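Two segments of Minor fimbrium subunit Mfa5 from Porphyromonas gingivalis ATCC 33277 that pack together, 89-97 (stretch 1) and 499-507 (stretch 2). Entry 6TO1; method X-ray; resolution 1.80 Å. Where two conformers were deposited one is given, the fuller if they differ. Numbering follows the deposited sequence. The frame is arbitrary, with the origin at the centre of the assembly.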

ATOM      1  N   PRO A  89      -4.822   0.411  -1.724  1.00 22.71           N
ATOM      2  CA  PRO A  89      -5.614  -0.149  -2.827  1.00 24.48           C
ATOM      3  C   PRO A  89      -4.845  -1.223  -3.562  1.00 17.87           C
ATOM      4  O   PRO A  89      -3.630  -1.128  -3.743  1.00 21.62           O
ATOM      5  CB  PRO A  89      -5.887   1.056  -3.735  1.00 23.62           C
ATOM      6  CG  PRO A  89      -5.842   2.254  -2.748  1.00 27.53           C
ATOM      7  CD  PRO A  89      -4.694   1.878  -1.838  1.00 22.90           C
ATOM      8  N   VAL A  90      -5.589  -2.226  -3.999  1.00 18.33           N
ATOM      9  CA  VAL A  90      -5.073  -3.355  -4.757  1.00 18.25           C
ATOM     10  C   VAL A  90      -5.952  -3.529  -5.986  1.00 19.11           C
ATOM     11  O   VAL A  90      -7.176  -3.449  -5.893  1.00 20.07           O
ATOM     12  CB  VAL A  90      -5.079  -4.651  -3.907  1.00 19.30           C
ATOM     13  CG1 VAL A  90      -4.625  -5.853  -4.733  1.00 23.25           C
ATOM     14  CG2 VAL A  90      -4.206  -4.483  -2.676  1.00 19.32           C
ATOM     15  N   ALA A  91      -5.337  -3.861  -7.120  1.00 20.87           N
ATOM     16  CA  ALA A  91      -6.089  -4.157  -8.332  1.00 18.90           C
ATOM     17  C   ALA A  91      -5.389  -5.296  -9.055  1.00 21.05           C
ATOM     18  O   ALA A  91      -4.173  -5.491  -8.909  1.00 19.46           O
ATOM     19  CB  ALA A  91      -6.197  -2.933  -9.247  1.00 24.35           C
ATOM     20  N   VAL A  92      -6.162  -6.055  -9.823  1.00 19.64           N
ATOM     21  CA  VAL A  92      -5.608  -7.199 -10.538  1.00 18.89           C
ATOM     22  C   VAL A  92      -5.896  -7.027 -12.021  1.00 23.85           C
ATOM     23  O   VAL A  92      -6.864  -6.377 -12.397  1.00 20.91           O
ATOM     24  CB  VAL A  92      -6.177  -8.536 -10.041  1.00 18.95           C
ATOM     25  CG1 VAL A  92      -5.807  -8.761  -8.574  1.00 20.30           C
ATOM     26  CG2 VAL A  92      -7.693  -8.600 -10.280  1.00 22.75           C
ATOM     27  N   ASP A  93      -5.041  -7.610 -12.856  1.00 21.61           N
ATOM     28  CA  ASP A  93      -5.227  -7.579 -14.297  1.00 20.69           C
ATOM     29  C   ASP A  93      -4.650  -8.872 -14.861  1.00 18.29           C
ATOM     30  O   ASP A  93      -3.765  -9.498 -14.276  1.00 19.15           O
ATOM     31  CB  ASP A  93      -4.546  -6.372 -14.932  1.00 23.25           C
ATOM     32  CG  ASP A  93      -5.099  -6.034 -16.316  1.00 29.64           C
ATOM     33  OD1 ASP A  93      -6.165  -6.548 -16.715  1.00 27.55           O
ATOM     34  OD2 ASP A  93      -4.426  -5.259 -17.012  1.00 30.95           O
ATOM     35  N   LYS A  94      -5.130  -9.225 -16.040  1.00 17.88           N
ATOM     36  CA  LYS A  94      -4.715 -10.453 -16.696  1.00 18.61           C
ATOM     37  C   LYS A  94      -4.908 -10.242 -18.185  1.00 19.54           C
ATOM     38  O   LYS A  94      -5.900  -9.649 -18.600  1.00 20.21           O
ATOM     39  CB  LYS A  94      -5.526 -11.642 -16.183  1.00 17.54           C
ATOM     40  CG  LYS A  94      -5.177 -12.986 -16.838  1.00 18.27           C
ATOM     41  CD  LYS A  94      -6.033 -14.106 -16.275  1.00 18.61           C
ATOM     42  CE  LYS A  94      -5.791 -15.402 -17.050  1.00 18.34           C
ATOM     43  NZ  LYS A  94      -6.899 -16.358 -16.820  1.00 18.31           N
ATOM     44  N   TYR A  95      -3.957 -10.725 -18.979  1.00 20.26           N
ATOM     45  CA  TYR A  95      -4.111 -10.611 -20.420  1.00 22.59           C
ATOM     46  C   TYR A  95      -3.254 -11.658 -21.113  1.00 18.90           C
ATOM     47  O   TYR A  95      -2.237 -12.121 -20.580  1.00 20.85           O
ATOM     48  CB  TYR A  95      -3.736  -9.208 -20.909  1.00 22.86           C
ATOM     49  CG  TYR A  95      -2.506  -8.654 -20.217  1.00 24.85           C
ATOM     50  CD1 TYR A  95      -1.237  -8.950 -20.678  1.00 26.45           C
ATOM     51  CD2 TYR A  95      -2.625  -7.840 -19.089  1.00 28.46           C
ATOM     52  CE1 TYR A  95      -0.111  -8.460 -20.043  1.00 26.73           C
ATOM     53  CE2 TYR A  95      -1.504  -7.332 -18.464  1.00 26.37           C
ATOM     54  CZ  TYR A  95      -0.249  -7.645 -18.948  1.00 31.29           C
ATOM     55  OH  TYR A  95       0.882  -7.149 -18.339  1.00 39.36           O
ATOM     56  N   ALA A  96      -3.672 -11.994 -22.336  1.00 18.11           N
ATOM     57  CA  ALA A  96      -2.975 -12.957 -23.182  1.00 23.05           C
ATOM     58  C   ALA A  96      -2.410 -12.212 -24.381  1.00 22.21           C
ATOM     59  O   ALA A  96      -3.164 -11.594 -25.136  1.00 24.33           O
ATOM     60  CB  ALA A  96      -3.918 -14.069 -23.640  1.00 20.80           C
ATOM     61  N   VAL A  97      -1.098 -12.288 -24.573  1.00 21.90           N
ATOM     62  CA  VAL A  97      -0.443 -11.594 -25.676  1.00 24.87           C
ATOM     63  C   VAL A  97      -0.062 -12.642 -26.731  1.00 22.29           C
ATOM     64  O   VAL A  97       0.695 -13.569 -26.426  1.00 23.25           O
ATOM     65  CB  VAL A  97       0.794 -10.806 -25.213  1.00 29.21           C
ATOM     66  CG1 VAL A  97       1.416 -10.063 -26.400  1.00 24.73           C
ATOM     67  CG2 VAL A  97       0.416  -9.824 -24.082  1.00 29.19           C
ATOM     68  N   ASP A 499     -11.961 -19.084 -23.871  1.00 21.11           N
ATOM     69  CA  ASP A 499     -11.262 -18.717 -22.642  1.00 20.04           C
ATOM     70  C   ASP A 499      -9.851 -19.307 -22.620  1.00 21.56           C
ATOM     71  O   ASP A 499      -9.659 -20.483 -22.935  1.00 23.55           O
ATOM     72  CB  ASP A 499     -11.991 -19.260 -21.423  1.00 19.00           C
ATOM     73  CG  ASP A 499     -13.124 -18.356 -20.950  1.00 23.89           C
ATOM     74  OD1 ASP A 499     -12.888 -17.154 -20.718  1.00 23.43           O
ATOM     75  OD2 ASP A 499     -14.238 -18.881 -20.797  1.00 25.37           O
ATOM     76  N   THR A 500      -8.881 -18.515 -22.154  1.00 18.11           N
ATOM     77  CA  THR A 500      -7.605 -19.094 -21.740  1.00 21.04           C
ATOM     78  C   THR A 500      -7.659 -19.608 -20.305  1.00 20.94           C
ATOM     79  O   THR A 500      -6.929 -20.546 -19.945  1.00 18.92           O
ATOM     80  CB  THR A 500      -6.471 -18.080 -21.863  1.00 23.89           C
ATOM     81  OG1 THR A 500      -6.733 -16.966 -21.006  1.00 21.27           O
ATOM     82  CG2 THR A 500      -6.329 -17.553 -23.280  1.00 23.84           C
ATOM     83  N   ASN A 501      -8.511 -19.005 -19.482  1.00 18.40           N
ATOM     84  CA  ASN A 501      -8.656 -19.363 -18.082  1.00 17.67           C
ATOM     85  C   ASN A 501     -10.109 -19.706 -17.783  1.00 18.41           C
ATOM     86  O   ASN A 501     -11.021 -19.035 -18.268  1.00 19.16           O
ATOM     87  CB  ASN A 501      -8.268 -18.191 -17.108  1.00 20.26           C
ATOM     88  CG  ASN A 501      -6.964 -17.548 -17.407  1.00 24.97           C
ATOM     89  OD1 ASN A 501      -6.277 -17.802 -18.379  1.00 21.95           O
ATOM     90  N   THR A 502     -10.338 -20.714 -16.937  1.00 18.79           N
ATOM     91  CA  THR A 502     -11.694 -20.952 -16.458  1.00 22.01           C
ATOM     92  C   THR A 502     -12.033 -19.969 -15.355  1.00 23.90           C
ATOM     93  O   THR A 502     -13.157 -19.452 -15.285  1.00 22.09           O
ATOM     94  CB  THR A 502     -11.829 -22.389 -15.976  1.00 28.45           C
ATOM     95  OG1 THR A 502     -11.579 -23.265 -17.094  1.00 26.57           O
ATOM     96  CG2 THR A 502     -13.199 -22.623 -15.434  1.00 31.13           C
ATOM     97  N   GLU A 503     -11.052 -19.677 -14.509  0.53 22.74           N
ATOM     98  CA  GLU A 503     -11.214 -18.744 -13.404  0.53 23.60           C
ATOM     99  C   GLU A 503      -9.832 -18.431 -12.864  0.53 20.46           C
ATOM    100  O   GLU A 503      -8.983 -19.324 -12.771  0.53 20.86           O
ATOM    101  CB  GLU A 503     -12.093 -19.332 -12.288  0.53 24.14           C
ATOM    102  CG  GLU A 503     -12.202 -18.412 -11.060  0.53 29.11           C
ATOM    103  CD  GLU A 503     -12.722 -19.131  -9.829  0.53 32.22           C
ATOM    104  OE1 GLU A 503     -13.907 -18.934  -9.487  0.53 36.46           O
ATOM    105  OE2 GLU A 503     -11.954 -19.897  -9.214  0.53 33.61           O
ATOM    106  N   ALA A 504      -9.610 -17.174 -12.493  1.00 21.72           N
ATOM    107  CA  ALA A 504      -8.418 -16.816 -11.755  1.00 19.13           C
ATOM    108  C   ALA A 504      -8.841 -15.813 -10.691  1.00 18.31           C
ATOM    109  O   ALA A 504      -9.611 -14.893 -10.965  1.00 18.43           O
ATOM    110  CB  ALA A 504      -7.313 -16.246 -12.637  1.00 17.98           C
ATOM    111  N   LYS A 505      -8.323 -16.001  -9.487  1.00 19.34           N
ATOM    112  CA  LYS A 505      -8.770 -15.234  -8.331  1.00 23.33           C
ATOM    113  C   LYS A 505      -7.588 -14.963  -7.418  1.00 24.84           C
ATOM    114  O   LYS A 505      -6.729 -15.827  -7.231  1.00 25.75           O
ATOM    115  CB  LYS A 505      -9.853 -16.011  -7.562  1.00 28.62           C
ATOM    116  CG  LYS A 505     -10.278 -15.406  -6.242  1.00 39.87           C
ATOM    117  CD  LYS A 505     -11.706 -15.831  -5.886  1.00 48.19           C
ATOM    118  CE  LYS A 505     -11.754 -17.219  -5.277  1.00 53.06           C
ATOM    119  NZ  LYS A 505     -12.773 -17.279  -4.178  1.00 68.31           N
ATOM    120  N   LEU A 506      -7.549 -13.762  -6.856  1.00 20.86           N
ATOM    121  CA  LEU A 506      -6.599 -13.440  -5.806  1.00 21.18           C
ATOM    122  C   LEU A 506      -7.358 -13.430  -4.483  1.00 23.03           C
ATOM    123  O   LEU A 506      -8.384 -12.756  -4.362  1.00 23.05           O
ATOM    124  CB  LEU A 506      -5.927 -12.086  -6.054  1.00 19.40           C
ATOM    125  CG  LEU A 506      -5.129 -11.522  -4.880  1.00 20.64           C
ATOM    126  CD1 LEU A 506      -3.885 -12.360  -4.621  1.00 18.78           C
ATOM    127  CD2 LEU A 506      -4.735 -10.084  -5.121  1.00 22.20           C
ATOM    128  N   THR A 507      -6.865 -14.197  -3.508  1.00 24.51           N
ATOM    129  CA  THR A 507      -7.311 -14.104  -2.121  1.00 23.83           C
ATOM    130  C   THR A 507      -6.147 -13.561  -1.312  1.00 20.55           C
ATOM    131  O   THR A 507      -5.024 -14.061  -1.423  1.00 19.92           O
ATOM    132  CB  THR A 507      -7.762 -15.465  -1.590  1.00 29.48           C
ATOM    133  OG1 THR A 507      -8.711 -16.034  -2.503  1.00 27.67           O
ATOM    134  CG2 THR A 507      -8.431 -15.336  -0.231  1.00 29.77           C
TER

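A covalent cross-link joins the two stretches: NZ of Lys94 lies 1.3 Å from CG of Asn501, the length of an amide C–N bond. The ND2 atom of Asn501 is absent from the model, as expected for an isopeptide bond in which the lysine nitrogen takes the place of the amide nitrogen. Residues more than 400 positions apart in the chain are thereby tied together.

Lys94 reaches its partner in a fully extended form, with all four chi angles t, so that its aliphatic chain spans the gap between the backbones. Asn501, with chi1 in the m well, needs a much shorter reach. Its remaining oxygen, OD1, accepts a hydrogen bond from OG1 of Thr500 (2.8 Å), which ties the linkage to the neighbouring side chain. Both linked residues are buried, and Lys94 has the largest area covered by the opposite stretch; once acylated, its nitrogen no longer carries the charge that would make such a site costly.

Around the bond the packing is modest, and no hydrogen bond between the stretches is found among the modelled atoms. The strands 90-97 and 503-507 run nearly antiparallel, at 158°, but their axes approach no closer than 8.9 Å, so side chains rather than backbones bridge them. In the first strand Val90, Val92, Lys94 and Ala96 point toward the second stretch, while Ala91 and Tyr95 point away, the alternation of an extended strand. Leu506 supplies the main apolar contact: its CD2 lies 3.9 Å from CG1 of Val92 and 4.3 Å from CG1 of Val90. Beyond the cross-link, CB of Ala96 meets CG2 of Thr500 at 4.3 Å. The small side chain of Ala504 sits beside the bond, its CB 4.2 Å from NZ of Lys94. In total, 271 Å² is buried.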